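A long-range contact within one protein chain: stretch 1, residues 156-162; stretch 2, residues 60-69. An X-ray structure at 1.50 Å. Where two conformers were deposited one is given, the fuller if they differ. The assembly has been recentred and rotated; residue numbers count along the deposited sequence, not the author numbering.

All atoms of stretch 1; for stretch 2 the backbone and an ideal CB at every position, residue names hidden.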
# COMPACT_ATOMS: atom_id res chain seq x y z
N PRO A 156 -0.42 5.11 27.16
CA PRO A 156 -0.65 4.47 25.86
C PRO A 156 -1.13 5.48 24.83
O PRO A 156 -1.97 6.33 25.14
CB PRO A 156 -1.74 3.44 26.16
CG PRO A 156 -1.68 3.21 27.63
CD PRO A 156 -1.24 4.51 28.23
N ALA A 157 -0.61 5.37 23.62
CA ALA A 157 -1.03 6.23 22.53
C ALA A 157 -2.41 5.85 22.05
O ALA A 157 -2.77 4.67 22.07
CB ALA A 157 -0.05 6.16 21.39
N VAL A 158 -3.17 6.84 21.61
CA VAL A 158 -4.44 6.60 20.93
C VAL A 158 -4.28 6.93 19.46
O VAL A 158 -3.74 7.98 19.10
CB VAL A 158 -5.57 7.47 21.52
CG1 VAL A 158 -6.82 7.40 20.63
CG2 VAL A 158 -5.90 7.00 22.92
N ILE A 159 -4.75 6.02 18.60
CA ILE A 159 -4.89 6.30 17.18
C ILE A 159 -6.38 6.27 16.87
O ILE A 159 -7.06 5.30 17.18
CB ILE A 159 -4.15 5.26 16.32
CG1 ILE A 159 -2.65 5.31 16.61
CG2 ILE A 159 -4.44 5.53 14.84
CD1 ILE A 159 -1.92 4.03 16.16
N GLU A 160 -6.89 7.35 16.28
CA GLU A 160 -8.29 7.44 15.91
C GLU A 160 -8.50 7.02 14.47
O GLU A 160 -7.95 7.64 13.55
CB GLU A 160 -8.83 8.86 16.09
CG GLU A 160 -8.82 9.38 17.53
CD GLU A 160 -9.27 10.83 17.61
OE1 GLU A 160 -10.21 11.21 16.86
OE2 GLU A 160 -8.68 11.60 18.39
N ASP A 161 -9.31 5.98 14.27
CA ASP A 161 -9.68 5.54 12.93
C ASP A 161 -10.90 6.34 12.52
O ASP A 161 -12.01 6.11 13.02
CB ASP A 161 -9.94 4.02 12.90
CG ASP A 161 -10.32 3.51 11.52
OD1 ASP A 161 -10.69 4.31 10.65
OD2 ASP A 161 -10.26 2.28 11.31
N CYS A 162 -10.68 7.29 11.62
CA CYS A 162 -11.70 8.24 11.19
C CYS A 162 -12.21 7.92 9.79
O CYS A 162 -12.74 8.81 9.13
CB CYS A 162 -11.15 9.67 11.20
SG CYS A 162 -10.50 10.22 12.80
N UNK A 60 -2.24 4.46 6.39
CA UNK A 60 -2.16 5.46 7.44
C UNK A 60 -2.10 4.82 8.83
O UNK A 60 -1.31 5.24 9.69
CB UNK A 60 -3.36 6.41 7.35
N UNK A 61 -2.92 3.80 9.04
CA UNK A 61 -2.92 3.07 10.32
C UNK A 61 -1.60 2.33 10.53
O UNK A 61 -1.06 2.34 11.63
CB UNK A 61 -4.09 2.08 10.37
N UNK A 62 -1.07 1.71 9.48
CA UNK A 62 0.21 1.02 9.58
C UNK A 62 1.33 1.98 9.94
O UNK A 62 2.15 1.70 10.82
CB UNK A 62 0.53 0.31 8.27
N UNK A 63 1.34 3.13 9.28
CA UNK A 63 2.34 4.15 9.58
C UNK A 63 2.19 4.68 11.00
O UNK A 63 3.18 4.82 11.72
CB UNK A 63 2.24 5.30 8.58
N UNK A 64 0.95 4.95 11.43
CA UNK A 64 0.74 5.44 12.80
C UNK A 64 1.30 4.46 13.84
O UNK A 64 1.96 4.87 14.80
CB UNK A 64 -0.75 5.67 13.05
N UNK A 65 1.06 3.17 13.63
CA UNK A 65 1.56 2.15 14.56
C UNK A 65 3.09 2.11 14.53
O UNK A 65 3.73 1.92 15.57
CB UNK A 65 0.99 0.78 14.21
N UNK A 66 3.69 2.27 13.36
CA UNK A 66 5.15 2.23 13.30
C UNK A 66 5.77 3.43 14.03
O UNK A 66 6.88 3.33 14.55
CB UNK A 66 5.62 2.20 11.84
N UNK A 67 5.04 4.54 14.09
CA UNK A 67 5.57 5.75 14.74
C UNK A 67 5.60 5.66 16.27
O UNK A 67 6.22 6.50 16.93
CB UNK A 67 4.73 6.96 14.33
N UNK A 68 4.97 4.64 16.82
CA UNK A 68 4.89 4.52 18.28
C UNK A 68 6.22 4.19 18.88
O UNK A 68 6.98 3.41 18.33
CB UNK A 68 3.87 3.45 18.68
N UNK A 69 6.49 4.81 20.03
CA UNK A 69 7.68 4.53 20.82
C UNK A 69 7.28 3.77 22.07
O UNK A 69 6.79 4.35 23.05
CB UNK A 69 8.42 5.82 21.18

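Strand 157-161 runs almost exactly antiparallel to the helix of stretch 2, at 174°, with a closest axial approach of 9.8 Å. At that spacing the backbones are too far apart to pair, and contact falls to the side chains. Ala157 and Ile159 point their CB atoms toward the helix, whereas Val158 and Glu160 point away. The offered surface is therefore mainly aliphatic.

Position 60 has helical backbone angles (-62/-42), and its ideal CB has nothing of stretch 1 within 5.5 Å, so this contact leaves the choice wide. It is Gly60.

At position 61 the CB points sideways and is still distant from the strand, near the Asp161 end. A small residue would not touch it; a longer one could reach Ile159 CG2 or the carboxylate of Asp161, so an aliphatic or a polar chain would be plausible. The residue is Leu61, with chi1 m and chi2 t. Its CD2 packs 3.9 Å from Ile159 CG2, while its CD1 lies 3.9 Å from Asp161 OD2, an oxygen hydrogen-bonded elsewhere in the structure.

Positions 62 and 63 are out of reach of stretch 1, and many helix-compatible residues would serve; they are Cys62 and Leu63.

Position 64 is the most constrained. Its CB points toward the strand, its CA is 7.2 Å from Ile159 CA, and the ideal CB already stands 3.7 Å from Ile159 CD1. A small apolar residue suits this spot best. Ala64 is found, its CB making that 3.7 Å contact with Ile159 CD1.

At position 65 the CB points sideways, 4.8 Å from Ile159 CD1. Leucine, isoleucine or methionine could extend along Ile159, whereas a small residue would stop short of contact. Leu65 (chi1 m, chi2 t) brings its CD2 to 3.8 Å from Ile159 CD1, adding a second helix residue around that methyl.

Positions 66 and 67 are again out of reach, so stretch 1 imposes no preference; they are Arg66 and Leu67.

By position 68 the backbone has left helical angles (-70/141), and the CB points toward the strand, 5.5 Å from Ala157 CB. The small alanine leaves space that a medium or long apolar chain could use. Leu68 does so: its CD2 meets Ala157 CB at 3.5 Å, and its CD1 is 4.5 Å from Ile159 CD1.

Position 69 extends beyond the contact and could be polar; it is Asp69. No hydrogen bond crosses the interface, which rests on apolar packing centred on Ile159.

Stretch 2, residues 60-69: GLCLALRLLD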
# COMPACT_ATOMS: atom_id res chain seq x y z
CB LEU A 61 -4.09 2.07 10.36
CG LEU A 61 -5.49 2.67 10.46
CD1 LEU A 61 -6.54 1.59 10.20
CD2 LEU A 61 -5.70 3.31 11.84
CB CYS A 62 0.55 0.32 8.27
SG CYS A 62 -0.56 -1.07 7.88
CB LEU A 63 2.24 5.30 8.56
CG LEU A 63 3.13 6.52 8.77
CD1 LEU A 63 4.59 6.11 8.91
CD2 LEU A 63 2.96 7.45 7.59
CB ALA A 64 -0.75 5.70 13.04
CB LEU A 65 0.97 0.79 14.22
CG LEU A 65 -0.51 0.62 14.61
CD1 LEU A 65 -1.08 -0.60 13.89
CD2 LEU A 65 -0.66 0.46 16.12
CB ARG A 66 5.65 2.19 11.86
CG ARG A 66 5.29 0.92 11.11
CD ARG A 66 6.04 -0.31 11.62
NE ARG A 66 5.57 -1.53 10.96
CZ ARG A 66 6.12 -2.74 11.12
NH1 ARG A 66 5.61 -3.78 10.46
NH2 ARG A 66 7.17 -2.91 11.90
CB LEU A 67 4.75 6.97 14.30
CG LEU A 67 4.93 7.36 12.83
CD1 LEU A 67 3.89 8.37 12.41
CD2 LEU A 67 6.32 7.94 12.60
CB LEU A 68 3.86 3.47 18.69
CG LEU A 68 2.45 3.82 18.26
CD1 LEU A 68 1.49 2.77 18.78
CD2 LEU A 68 2.06 5.21 18.75
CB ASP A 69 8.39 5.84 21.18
CG ASP A 69 9.59 5.62 22.09
OD1 ASP A 69 10.18 4.53 22.05
OD2 ASP A 69 9.92 6.56 22.84
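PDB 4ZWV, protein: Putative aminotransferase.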